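Local coordinates for protein 4-alpha-glucanotransferase (Corynebacterium glutamicum, PDB 5B68) that is an amylomaltase, a member of the 4-alpha-glucanotransferase family built on a TIM-type beta/alpha barrel with an N-terminal beta sandwich, at residues A[208-213]-A[689-694]; A[202-207]-A[214-219]; A[630-635]-A[696-701]; A[198-203]-A[685-690]. All coordinates share one frame; numbering follows the deposited sequence.

Interaction 1 (A[208-213]-A[689-694]); sequences VAQDGA and SLRENE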
loop_
_atom_site.group_PDB
_atom_site.type_symbol
_atom_site.label_atom_id
_atom_site.label_comp_id
_atom_site.label_asym_id
_atom_site.label_seq_id
_atom_site.Cartn_x
_atom_site.Cartn_y
_atom_site.Cartn_z
ATOM N N VAL A 208 -14.601 -12.899 13.777
ATOM C CA VAL A 208 -13.838 -12.121 14.803
ATOM C C VAL A 208 -14.704 -10.969 15.244
ATOM O O VAL A 208 -14.507 -10.454 16.335
ATOM C CB VAL A 208 -12.462 -11.670 14.323
ATOM C CG1 VAL A 208 -11.578 -12.852 13.991
ATOM C CG2 VAL A 208 -12.572 -10.773 13.098
ATOM N N ALA A 209 -15.688 -10.559 14.431
ATOM C CA ALA A 209 -16.586 -9.496 14.824
ATOM C C ALA A 209 -17.461 -9.926 16.034
ATOM O O ALA A 209 -17.918 -9.085 16.782
ATOM C CB ALA A 209 -17.497 -9.151 13.665
ATOM N N GLN A 210 -17.647 -11.236 16.236
ATOM C CA GLN A 210 -18.572 -11.725 17.305
ATOM C C GLN A 210 -17.892 -11.488 18.635
ATOM O O GLN A 210 -18.540 -11.498 19.678
ATOM C CB GLN A 210 -18.803 -13.225 17.147
ATOM C CG GLN A 210 -19.524 -13.519 15.869
ATOM C CD GLN A 210 -19.557 -14.976 15.483
ATOM O OE1 GLN A 210 -18.898 -15.838 16.083
ATOM N NE2 GLN A 210 -20.237 -15.238 14.371
ATOM N N ASP A 211 -16.569 -11.355 18.626
ATOM C CA ASP A 211 -15.832 -11.074 19.833
ATOM C C ASP A 211 -15.327 -9.664 20.002
ATOM O O ASP A 211 -14.508 -9.452 20.900
ATOM C CB ASP A 211 -14.727 -12.112 20.023
ATOM C CG ASP A 211 -15.278 -13.494 19.945
ATOM O OD1 ASP A 211 -16.075 -13.825 20.830
ATOM O OD2 ASP A 211 -15.009 -14.224 18.988
ATOM N N GLY A 212 -15.854 -8.728 19.218
ATOM C CA GLY A 212 -15.576 -7.335 19.430
ATOM C C GLY A 212 -14.761 -6.597 18.376
ATOM O O GLY A 212 -14.598 -5.442 18.488
ATOM N N ALA A 213 -14.166 -7.305 17.415
ATOM C CA ALA A 213 -13.349 -6.659 16.422
ATOM C C ALA A 213 -14.185 -5.721 15.574
ATOM O O ALA A 213 -15.249 -6.125 15.108
ATOM C CB ALA A 213 -12.696 -7.724 15.542
ATOM N N SER A 689 -12.950 -23.544 13.250
ATOM C CA SER A 689 -12.505 -23.944 14.550
ATOM C C SER A 689 -12.020 -22.847 15.406
ATOM O O SER A 689 -11.550 -23.139 16.518
ATOM C CB SER A 689 -11.295 -24.833 14.405
ATOM O OG SER A 689 -11.687 -25.966 13.723
ATOM N N LEU A 690 -11.948 -21.616 14.893
ATOM C CA LEU A 690 -11.259 -20.577 15.657
ATOM C C LEU A 690 -11.797 -20.370 17.043
ATOM O O LEU A 690 -11.018 -20.185 18.016
ATOM C CB LEU A 690 -11.345 -19.228 14.928
ATOM C CG LEU A 690 -10.267 -19.051 13.852
ATOM C CD1 LEU A 690 -10.606 -17.828 12.990
ATOM C CD2 LEU A 690 -8.902 -18.775 14.448
ATOM N N ARG A 691 -13.103 -20.308 17.127
ATOM C CA ARG A 691 -13.782 -20.023 18.362
ATOM C C ARG A 691 -13.983 -21.266 19.234
ATOM O O ARG A 691 -14.586 -21.143 20.257
ATOM C CB ARG A 691 -15.121 -19.319 18.104
ATOM C CG ARG A 691 -14.870 -17.976 17.470
ATOM C CD ARG A 691 -16.110 -17.137 17.246
ATOM N NE ARG A 691 -16.512 -16.473 18.466
ATOM C CZ ARG A 691 -17.454 -16.940 19.273
ATOM N NH1 ARG A 691 -18.121 -18.079 18.974
ATOM N NH2 ARG A 691 -17.737 -16.250 20.387
ATOM N N GLU A 692 -13.456 -22.436 18.828
ATOM C CA GLU A 692 -13.475 -23.634 19.627
ATOM C C GLU A 692 -12.260 -23.648 20.529
ATOM O O GLU A 692 -12.223 -24.449 21.417
ATOM C CB GLU A 692 -13.459 -24.908 18.739
ATOM C CG GLU A 692 -14.740 -25.100 17.957
ATOM C CD GLU A 692 -14.657 -26.175 16.872
ATOM O OE1 GLU A 692 -13.540 -26.647 16.511
ATOM O OE2 GLU A 692 -15.734 -26.530 16.352
ATOM N N ASN A 693 -11.225 -22.836 20.298
ATOM C CA ASN A 693 -10.003 -23.009 21.117
ATOM C C ASN A 693 -10.040 -21.973 22.212
ATOM O O ASN A 693 -10.411 -20.831 21.964
ATOM C CB ASN A 693 -8.666 -22.851 20.383
ATOM C CG ASN A 693 -8.744 -23.137 18.903
ATOM O OD1 ASN A 693 -8.911 -24.287 18.470
ATOM N ND2 ASN A 693 -8.598 -22.079 18.103
ATOM N N GLU A 694 -9.664 -22.381 23.416
ATOM C CA GLU A 694 -9.669 -21.501 24.565
ATOM C C GLU A 694 -8.687 -20.323 24.424
ATOM O O GLU A 694 -9.016 -19.208 24.901
ATOM C CB GLU A 694 -9.378 -22.304 25.867
ATOM C CG GLU A 694 -9.577 -21.517 27.180
ATOM C CD GLU A 694 -9.140 -22.287 28.462
ATOM O OE1 GLU A 694 -8.066 -22.981 28.461
ATOM O OE2 GLU A 694 -9.866 -22.182 29.496
#
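Asp211 and Arg691 meet in a two-bond salt bridge at the protein surface. Arg691 holds the carboxylate side-on, using NE and one terminal nitrogen. Arg691 NE donates to Asp211 OD2 at 2.8 Å, and Arg691 NH2 to Asp211 OD1 at 3.0 Å. Both bonds are almost straight. Each oxygen accepts on its syn lone pair and lies in the guanidinium plane. The two flat groups are only 11° apart, so the pairing fixes the rotation of both. Asp211 OD2 has a second partner, the hydroxyl of Tyr696 on helix 694-702. That oxygen is therefore held from two residues. The Arg691 chain reaches the carboxylate through a bend at chi3 (80°).

Asp211 sits in a type I beta turn from Ala209 to Gly212, where the chain leaves helix 198-209. This turn leads from a helix of the beta/alpha barrel toward strand 215-218. Its backbone is held by Gly212 N to Ala209 O at 3.2 Å. Asp211 N bonds to Val208 O, also at 3.2 Å.

Gln210 comes to the same arginine from another side. Gln210 OE1 lies over one guanidinium face, 3.7 Å from Arg691 CZ, with the amide plane turned 80° from the guanidinium. From there it is badly placed for the N-H groups, and it makes no hydrogen bond with Arg691. Gln210 OE1 instead touches Arg691 CD at 3.3 Å. The carbonyl oxygen of Arg691 is hydrogen-bonded to His697 NE2, in the first turn of helix 694-702.

Interaction 2 (A[202-207]-A[214-219]); sequences GNLASV and DFLLIN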
loop_
_atom_site.group_PDB
_atom_site.type_symbol
_atom_site.label_atom_id
_atom_site.label_comp_id
_atom_site.label_asym_id
_atom_site.label_seq_id
_atom_site.Cartn_x
_atom_site.Cartn_y
_atom_site.Cartn_z
ATOM N N GLY A 202 -14.666 -12.743 4.127
ATOM C CA GLY A 202 -15.916 -12.350 4.741
ATOM C C GLY A 202 -16.330 -13.208 5.954
ATOM O O GLY A 202 -16.814 -12.691 6.943
ATOM N N ASN A 203 -16.021 -14.496 5.885
ATOM C CA ASN A 203 -16.297 -15.476 6.934
ATOM C C ASN A 203 -15.473 -15.100 8.172
ATOM O O ASN A 203 -16.046 -14.933 9.246
ATOM C CB ASN A 203 -15.900 -16.881 6.428
ATOM C CG ASN A 203 -16.352 -18.016 7.373
ATOM O OD1 ASN A 203 -16.929 -17.775 8.465
ATOM N ND2 ASN A 203 -16.031 -19.258 6.978
ATOM N N LEU A 204 -14.166 -14.947 7.983
ATOM C CA LEU A 204 -13.241 -14.570 9.076
ATOM C C LEU A 204 -13.723 -13.252 9.679
ATOM O O LEU A 204 -13.755 -13.130 10.926
ATOM C CB LEU A 204 -11.826 -14.482 8.638
ATOM C CG LEU A 204 -10.737 -14.161 9.652
ATOM C CD1 LEU A 204 -10.753 -15.139 10.795
ATOM C CD2 LEU A 204 -9.405 -14.060 8.984
ATOM N N ALA A 205 -14.077 -12.265 8.865
ATOM C CA ALA A 205 -14.521 -10.972 9.431
ATOM C C ALA A 205 -15.710 -11.174 10.318
ATOM O O ALA A 205 -15.736 -10.643 11.464
ATOM C CB ALA A 205 -14.881 -9.943 8.357
ATOM N N SER A 206 -16.640 -12.011 9.848
ATOM C CA SER A 206 -17.894 -12.182 10.610
ATOM C C SER A 206 -17.568 -12.894 11.929
ATOM O O SER A 206 -18.170 -12.581 12.948
ATOM C CB SER A 206 -19.021 -12.855 9.811
ATOM O OG SER A 206 -18.678 -14.202 9.629
ATOM N N VAL A 207 -16.617 -13.814 11.929
ATOM C CA VAL A 207 -16.268 -14.552 13.152
ATOM C C VAL A 207 -15.603 -13.662 14.173
ATOM O O VAL A 207 -15.985 -13.624 15.312
ATOM C CB VAL A 207 -15.314 -15.719 12.815
ATOM C CG1 VAL A 207 -14.617 -16.278 14.058
ATOM C CG2 VAL A 207 -16.034 -16.814 12.084
ATOM N N ASP A 214 -13.673 -4.514 15.315
ATOM C CA ASP A 214 -14.337 -3.537 14.431
ATOM C C ASP A 214 -13.694 -3.442 13.019
ATOM O O ASP A 214 -14.316 -2.818 12.121
ATOM C CB ASP A 214 -14.416 -2.166 15.079
ATOM C CG ASP A 214 -15.694 -2.001 15.914
ATOM O OD1 ASP A 214 -16.757 -2.364 15.388
ATOM O OD2 ASP A 214 -15.599 -1.605 17.114
ATOM N N PHE A 215 -12.549 -4.076 12.826
ATOM C CA PHE A 215 -11.974 -4.178 11.509
ATOM C C PHE A 215 -11.205 -5.468 11.345
ATOM O O PHE A 215 -10.810 -6.067 12.309
ATOM C CB PHE A 215 -11.087 -2.977 11.209
ATOM C CG PHE A 215 -9.898 -2.862 12.091
ATOM C CD1 PHE A 215 -8.730 -3.484 11.758
ATOM C CD2 PHE A 215 -9.936 -2.108 13.232
ATOM C CE1 PHE A 215 -7.630 -3.384 12.556
ATOM C CE2 PHE A 215 -8.834 -2.001 14.035
ATOM C CZ PHE A 215 -7.683 -2.632 13.699
ATOM N N LEU A 216 -11.020 -5.871 10.099
ATOM C CA LEU A 216 -10.137 -6.954 9.752
ATOM C C LEU A 216 -9.113 -6.421 8.729
ATOM O O LEU A 216 -9.434 -6.172 7.576
ATOM C CB LEU A 216 -10.908 -8.128 9.159
ATOM C CG LEU A 216 -10.062 -9.307 8.760
ATOM C CD1 LEU A 216 -9.448 -9.990 9.976
ATOM C CD2 LEU A 216 -10.918 -10.255 7.964
ATOM N N LEU A 217 -7.904 -6.200 9.222
ATOM C CA LEU A 217 -6.778 -5.718 8.386
ATOM C C LEU A 217 -6.199 -6.905 7.723
ATOM O O LEU A 217 -5.863 -7.908 8.381
ATOM C CB LEU A 217 -5.732 -4.987 9.250
ATOM C CG LEU A 217 -4.375 -4.631 8.704
ATOM C CD1 LEU A 217 -4.521 -3.676 7.512
ATOM C CD2 LEU A 217 -3.502 -3.920 9.698
ATOM N N ILE A 218 -5.991 -6.787 6.424
ATOM C CA ILE A 218 -5.414 -7.818 5.624
ATOM C C ILE A 218 -4.182 -7.369 4.819
ATOM O O ILE A 218 -3.785 -6.202 4.793
ATOM C CB ILE A 218 -6.460 -8.507 4.720
ATOM C CG1 ILE A 218 -7.046 -7.490 3.712
ATOM C CG2 ILE A 218 -7.556 -9.134 5.575
ATOM C CD1 ILE A 218 -7.908 -8.093 2.653
ATOM N N ASN A 219 -3.516 -8.352 4.247
ATOM C CA ASN A 219 -2.444 -8.095 3.292
ATOM C C ASN A 219 -2.963 -7.423 2.047
ATOM O O ASN A 219 -4.140 -7.516 1.746
ATOM C CB ASN A 219 -1.761 -9.407 2.875
ATOM C CG ASN A 219 -2.762 -10.428 2.345
ATOM O OD1 ASN A 219 -2.953 -10.625 1.099
ATOM N ND2 ASN A 219 -3.446 -11.049 3.227
#
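Leu216 points from its strand at the helix and places one methyl against each of two helix residues, Leu204 and Ala205. Its CG is anti to the backbone N (chi1 180°), and from CG one methyl reaches Leu204 and the other Ala205. Leu216 CD1 meets Leu204 CD2 at 4.2 Å. The two leucine side chains cross at about a right angle, so they touch methyl to methyl rather than lying alongside each other.

The other methyl goes to the helix backbone. Leu216 CD2 lies 4.0 Å from Ala205 CB and 3.9 Å from Ala205 N. Ala205 carries a single methyl, and the two main chains come close here: Ala205 CA and Leu216 CA are 6.0 Å apart. The contact is buried, and its side chains are all apolar.

The helix is also held within itself. Asn203 O accepts two bonds, from Val207 N at 3.0 Å and from Ser206 OG at 2.8 Å. The serine hydroxyl thus folds back onto its own helix.

Neighbours complete the layer. Leu204 also packs on Ala182 and Leu690, and Ala205 on Ile383 and Ala374. Leu216 touches Val180 of strand 177-182. Phe215, one residue earlier in the strand, points away from the helix and packs on Met384. Strand 215-218 runs parallel to 177-182 and 382-387, between them. Helix 198-209 connects 177-182 to 215-218 and packs back on the second strand. This is the beta-alpha-beta unit of a TIM-type barrel, with Leu216 part of the apolar layer between barrel strand and outer helix.

Interaction 3 (A[630-635]-A[696-701]); sequences LLEGLH and YHRVAK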
loop_
_atom_site.group_PDB
_atom_site.type_symbol
_atom_site.label_atom_id
_atom_site.label_comp_id
_atom_site.label_asym_id
_atom_site.label_seq_id
_atom_site.Cartn_x
_atom_site.Cartn_y
_atom_site.Cartn_z
ATOM N N LEU A 630 1.160 -14.529 29.250
ATOM C CA LEU A 630 1.975 -13.462 28.659
ATOM C C LEU A 630 1.221 -12.825 27.493
ATOM O O LEU A 630 1.168 -11.617 27.415
ATOM C CB LEU A 630 3.310 -14.018 28.230
ATOM C CG LEU A 630 4.202 -14.422 29.408
ATOM C CD1 LEU A 630 5.305 -15.329 28.932
ATOM C CD2 LEU A 630 4.757 -13.230 30.108
ATOM N N LEU A 631 0.625 -13.650 26.645
ATOM C CA LEU A 631 -0.256 -13.124 25.597
ATOM C C LEU A 631 -1.366 -12.266 26.137
ATOM O O LEU A 631 -1.644 -11.190 25.662
ATOM C CB LEU A 631 -0.839 -14.258 24.803
ATOM C CG LEU A 631 0.127 -14.969 23.895
ATOM C CD1 LEU A 631 -0.483 -16.230 23.414
ATOM C CD2 LEU A 631 0.568 -14.064 22.719
ATOM N N GLU A 632 -2.038 -12.736 27.181
ATOM C CA GLU A 632 -3.089 -11.951 27.784
ATOM C C GLU A 632 -2.534 -10.611 28.277
ATOM O O GLU A 632 -3.160 -9.573 28.099
ATOM C CB GLU A 632 -3.704 -12.736 28.969
ATOM C CG GLU A 632 -4.710 -13.764 28.578
ATOM C CD GLU A 632 -5.111 -14.706 29.743
ATOM O OE1 GLU A 632 -4.285 -14.984 30.647
ATOM O OE2 GLU A 632 -6.235 -15.195 29.686
ATOM N N GLY A 633 -1.389 -10.638 28.965
ATOM C CA GLY A 633 -0.838 -9.415 29.551
ATOM C C GLY A 633 -0.419 -8.375 28.502
ATOM O O GLY A 633 -0.711 -7.204 28.615
ATOM N N LEU A 634 0.209 -8.831 27.445
ATOM C CA LEU A 634 0.635 -7.898 26.352
ATOM C C LEU A 634 -0.569 -7.323 25.637
ATOM O O LEU A 634 -0.558 -6.164 25.203
ATOM C CB LEU A 634 1.573 -8.608 25.377
ATOM C CG LEU A 634 2.928 -9.079 25.993
ATOM C CD1 LEU A 634 3.683 -9.905 24.974
ATOM C CD2 LEU A 634 3.717 -7.942 26.562
ATOM N N HIS A 635 -1.609 -8.134 25.471
ATOM C CA HIS A 635 -2.778 -7.656 24.777
ATOM C C HIS A 635 -3.596 -6.686 25.607
ATOM O O HIS A 635 -4.104 -5.685 25.113
ATOM C CB HIS A 635 -3.605 -8.826 24.258
ATOM C CG HIS A 635 -2.974 -9.504 23.090
ATOM N ND1 HIS A 635 -3.261 -9.139 21.781
ATOM C CD2 HIS A 635 -1.981 -10.414 23.014
ATOM C CE1 HIS A 635 -2.520 -9.849 20.957
ATOM N NE2 HIS A 635 -1.750 -10.650 21.675
ATOM N N TYR A 696 -7.882 -18.545 21.736
ATOM C CA TYR A 696 -8.600 -17.486 20.995
ATOM C C TYR A 696 -9.433 -16.582 21.912
ATOM O O TYR A 696 -9.342 -15.368 21.848
ATOM C CB TYR A 696 -9.499 -18.120 19.907
ATOM C CG TYR A 696 -10.366 -17.125 19.240
ATOM C CD1 TYR A 696 -11.568 -16.796 19.783
ATOM C CD2 TYR A 696 -9.952 -16.432 18.119
ATOM C CE1 TYR A 696 -12.385 -15.864 19.222
ATOM C CE2 TYR A 696 -10.761 -15.480 17.559
ATOM C CZ TYR A 696 -11.961 -15.180 18.116
ATOM O OH TYR A 696 -12.793 -14.227 17.590
ATOM N N HIS A 697 -10.250 -17.202 22.771
ATOM C CA HIS A 697 -11.152 -16.501 23.657
ATOM C C HIS A 697 -10.353 -15.763 24.701
ATOM O O HIS A 697 -10.731 -14.643 25.067
ATOM C CB HIS A 697 -12.135 -17.478 24.331
ATOM C CG HIS A 697 -13.149 -18.006 23.379
ATOM N ND1 HIS A 697 -14.117 -17.199 22.844
ATOM C CD2 HIS A 697 -13.248 -19.198 22.738
ATOM C CE1 HIS A 697 -14.838 -17.891 21.978
ATOM N NE2 HIS A 697 -14.333 -19.108 21.901
ATOM N N ARG A 698 -9.283 -16.370 25.213
ATOM C CA ARG A 698 -8.438 -15.623 26.206
ATOM C C ARG A 698 -7.835 -14.288 25.598
ATOM O O ARG A 698 -7.832 -13.174 26.206
ATOM C CB ARG A 698 -7.350 -16.527 26.730
ATOM C CG ARG A 698 -7.882 -17.683 27.583
ATOM C CD ARG A 698 -6.789 -18.636 28.039
ATOM N NE ARG A 698 -6.028 -18.042 29.098
ATOM C CZ ARG A 698 -5.162 -18.648 29.917
ATOM N NH1 ARG A 698 -4.520 -17.907 30.816
ATOM N NH2 ARG A 698 -4.964 -19.958 29.900
ATOM N N VAL A 699 -7.315 -14.403 24.381
ATOM C CA VAL A 699 -6.675 -13.245 23.765
ATOM C C VAL A 699 -7.736 -12.266 23.370
ATOM O O VAL A 699 -7.511 -11.056 23.545
ATOM C CB VAL A 699 -5.764 -13.662 22.583
ATOM C CG1 VAL A 699 -5.254 -12.463 21.787
ATOM C CG2 VAL A 699 -4.663 -14.599 23.117
ATOM N N ALA A 700 -8.864 -12.759 22.841
ATOM C CA ALA A 700 -9.982 -11.831 22.489
ATOM C C ALA A 700 -10.489 -11.053 23.696
ATOM O O ALA A 700 -10.655 -9.838 23.634
ATOM C CB ALA A 700 -11.108 -12.534 21.801
ATOM N N LYS A 701 -10.670 -11.729 24.823
ATOM C CA LYS A 701 -11.126 -11.028 26.039
ATOM C C LYS A 701 -10.111 -10.031 26.552
ATOM O O LYS A 701 -10.503 -8.936 26.972
ATOM C CB LYS A 701 -11.437 -12.027 27.183
ATOM C CG LYS A 701 -12.742 -12.748 26.965
ATOM C CD LYS A 701 -13.252 -13.456 28.230
ATOM C CE LYS A 701 -14.433 -14.382 27.903
ATOM N NZ LYS A 701 -14.042 -15.585 27.102
HETATM O O HOH W 1 -8.301 -13.645 28.962
#
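Arg698 passes close to one oxygen of Glu632, OE2, and then turns its end onto the carboxylate. The CB of Arg698 already lies 3.4 Å from Glu632 OE2. Arg698 CG and CD follow at 3.7 Å and 3.9 Å from the same Glu632 OE2. A bend at chi3 (75°) then brings the nitrogens round. Arg698 NE donates to Glu632 OE2 at 2.9 Å. Arg698 CZ lies 3.6 Å from Glu632 OE2, and Arg698 NH1 donates to Glu632 OE1 at 2.9 Å. The oxygens lie at the guanidinium edge, near its plane, yet the nitrogens approach from above the carboxylate plane. The two flat groups are 60° apart. One water donates to both Glu632 OE2 and Arg698 O, tying the same oxygen to the helix backbone.

The salt bridge flanks a near-parallel helix pair, 627-639 with 694-702. The axes of segments 630-635 and 696-701 make an angle of 22° and approach to 8.8 Å. Val699 packs between the helices. Val699 CG1 makes a CH-pi contact over one face of the His635 ring, 3.8 Å from the ring centroid. Its CG2 branch touches Leu631 CB. Met653 of helix 650-654 also packs on Val699.

Interaction 4 (A[198-203]-A[685-690]); sequences FNDLGN and VLIESL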
loop_
_atom_site.group_PDB
_atom_site.type_symbol
_atom_site.label_atom_id
_atom_site.label_comp_id
_atom_site.label_asym_id
_atom_site.label_seq_id
_atom_site.Cartn_x
_atom_site.Cartn_y
_atom_site.Cartn_z
ATOM N N PHE A 198 -11.883 -14.920 -1.141
ATOM C CA PHE A 198 -12.781 -13.786 -0.713
ATOM C C PHE A 198 -13.894 -14.286 0.206
ATOM O O PHE A 198 -14.427 -13.539 1.028
ATOM C CB PHE A 198 -13.450 -13.043 -1.926
ATOM C CG PHE A 198 -12.443 -12.421 -2.881
ATOM C CD1 PHE A 198 -11.559 -11.462 -2.447
ATOM C CD2 PHE A 198 -12.476 -12.728 -4.227
ATOM C CE1 PHE A 198 -10.686 -10.837 -3.328
ATOM C CE2 PHE A 198 -11.617 -12.105 -5.120
ATOM C CZ PHE A 198 -10.682 -11.196 -4.654
ATOM N N ASN A 199 -14.341 -15.536 0.020
ATOM C CA ASN A 199 -15.322 -16.081 0.919
ATOM C C ASN A 199 -14.787 -16.179 2.311
ATOM O O ASN A 199 -15.412 -15.730 3.271
ATOM C CB ASN A 199 -15.800 -17.462 0.421
ATOM C CG ASN A 199 -16.939 -18.022 1.248
ATOM O OD1 ASN A 199 -16.772 -18.328 2.415
ATOM N ND2 ASN A 199 -18.103 -18.151 0.637
ATOM N N ASP A 200 -13.588 -16.746 2.397
ATOM C CA ASP A 200 -12.889 -16.804 3.662
ATOM C C ASP A 200 -12.703 -15.454 4.344
ATOM O O ASP A 200 -12.772 -15.365 5.567
ATOM C CB ASP A 200 -11.530 -17.492 3.561
ATOM C CG ASP A 200 -11.627 -18.920 3.011
ATOM O OD1 ASP A 200 -12.447 -19.659 3.517
ATOM O OD2 ASP A 200 -10.827 -19.301 2.106
ATOM N N LEU A 201 -12.412 -14.436 3.545
ATOM C CA LEU A 201 -12.283 -13.044 4.035
ATOM C C LEU A 201 -13.528 -12.613 4.781
ATOM O O LEU A 201 -13.491 -12.093 5.942
ATOM C CB LEU A 201 -11.969 -12.096 2.872
ATOM C CG LEU A 201 -11.848 -10.601 3.189
ATOM C CD1 LEU A 201 -10.724 -10.410 4.165
ATOM C CD2 LEU A 201 -11.607 -9.839 1.909
ATOM N N GLY A 202 -14.666 -12.743 4.127
ATOM C CA GLY A 202 -15.916 -12.350 4.741
ATOM C C GLY A 202 -16.330 -13.208 5.954
ATOM O O GLY A 202 -16.814 -12.691 6.943
ATOM N N ASN A 203 -16.021 -14.496 5.885
ATOM C CA ASN A 203 -16.297 -15.476 6.934
ATOM C C ASN A 203 -15.473 -15.100 8.172
ATOM O O ASN A 203 -16.046 -14.933 9.246
ATOM C CB ASN A 203 -15.900 -16.881 6.428
ATOM C CG ASN A 203 -16.352 -18.016 7.373
ATOM O OD1 ASN A 203 -16.929 -17.775 8.465
ATOM N ND2 ASN A 203 -16.031 -19.258 6.978
ATOM N N VAL A 685 -5.223 -24.415 11.838
ATOM C CA VAL A 685 -6.455 -23.951 12.472
ATOM C C VAL A 685 -7.373 -23.385 11.396
ATOM O O VAL A 685 -7.014 -22.343 10.817
ATOM C CB VAL A 685 -6.150 -22.854 13.515
ATOM C CG1 VAL A 685 -7.452 -22.427 14.186
ATOM C CG2 VAL A 685 -5.131 -23.411 14.532
ATOM N N LEU A 686 -8.494 -24.050 11.139
ATOM C CA LEU A 686 -9.478 -23.560 10.201
ATOM C C LEU A 686 -10.302 -22.427 10.777
ATOM O O LEU A 686 -10.519 -22.370 12.006
ATOM C CB LEU A 686 -10.395 -24.629 9.680
ATOM C CG LEU A 686 -9.712 -25.840 8.982
ATOM C CD1 LEU A 686 -10.779 -26.869 8.577
ATOM C CD2 LEU A 686 -8.917 -25.414 7.755
ATOM N N ILE A 687 -10.927 -21.638 9.877
ATOM C CA ILE A 687 -11.827 -20.554 10.369
ATOM C C ILE A 687 -12.931 -21.133 11.255
ATOM O O ILE A 687 -13.318 -20.546 12.286
ATOM C CB ILE A 687 -12.448 -19.762 9.220
ATOM C CG1 ILE A 687 -11.354 -18.989 8.538
ATOM C CG2 ILE A 687 -13.553 -18.819 9.720
ATOM C CD1 ILE A 687 -11.696 -18.453 7.152
ATOM N N GLU A 688 -13.405 -22.312 10.875
ATOM C CA GLU A 688 -14.536 -22.953 11.536
ATOM C C GLU A 688 -14.217 -23.320 12.978
ATOM O O GLU A 688 -15.115 -23.394 13.806
ATOM C CB GLU A 688 -15.005 -24.204 10.770
ATOM C CG GLU A 688 -15.834 -23.875 9.542
ATOM C CD GLU A 688 -14.993 -23.644 8.315
ATOM O OE1 GLU A 688 -13.726 -23.651 8.374
ATOM O OE2 GLU A 688 -15.636 -23.483 7.287
ATOM N N SER A 689 -12.950 -23.544 13.250
ATOM C CA SER A 689 -12.505 -23.944 14.550
ATOM C C SER A 689 -12.020 -22.847 15.406
ATOM O O SER A 689 -11.550 -23.139 16.518
ATOM C CB SER A 689 -11.295 -24.833 14.405
ATOM O OG SER A 689 -11.687 -25.966 13.723
ATOM N N LEU A 690 -11.948 -21.616 14.893
ATOM C CA LEU A 690 -11.259 -20.577 15.657
ATOM C C LEU A 690 -11.797 -20.370 17.043
ATOM O O LEU A 690 -11.018 -20.185 18.016
ATOM C CB LEU A 690 -11.345 -19.228 14.928
ATOM C CG LEU A 690 -10.267 -19.051 13.852
ATOM C CD1 LEU A 690 -10.606 -17.828 12.990
ATOM C CD2 LEU A 690 -8.902 -18.775 14.448
HETATM O O HOH W 2 -17.497 -21.671 7.910
#
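Ile687 spreads its two branches against Asp200 and Asn203 by a chi1 of -68°. A chi2 of 164° keeps the chain extended, so that CD1 meets Asp200. A chi1 of -171° on Asn203 lays its amide against the CG2 methyl.

Ile687 CD1 lies 3.6 Å from Asp200 O and 3.7 Å from Asp200 CB. Ile687 CG2 rests on the Asn203 amide, 3.7 Å from Asn203 CG and equally far from Asn203 OD1 and ND2. The contact is thus an apolar side chain set against polar ones.

The polar ends are bound to other groups. Asp200 OD1 forms a salt bridge with Arg249, and OD2 is hydrogen-bonded to Ser192. A water bridges the two segments: it accepts from Asn203 ND2 at 3.0 Å and donates to Glu688 OE2 at 2.7 Å. Glu688 OE1 is bound to the backbone of Thr190.

Segment 685-690 lies in the loop between helices 650-654 and 694-702. It packs on the first turns of barrel helix 198-209, whose Phe198 and Leu201 pack on helix 349-376.

Helix 198-209 is common to interactions 1, 2 and 4, which follow it along its length. Interaction 4 uses its first turns, interaction 2 its middle and interaction 1 the turn that follows it. Interaction 2 is buried and made by apolar side chains, facing the barrel strands. Interaction 4 is partly buried and mixes a methyl contact with a water bridge. Interaction 1 is at the surface and is ionic. Interactions 1 and 4 hold the same late loop, sharing Ser689 and Leu690. Leu690 also packs on Leu204 of interaction 2. Interaction 3 joins two other helices, with a buried apolar centre and a salt bridge beside it. Tyr696 and His697 connect its segment 696-701 to interaction 1.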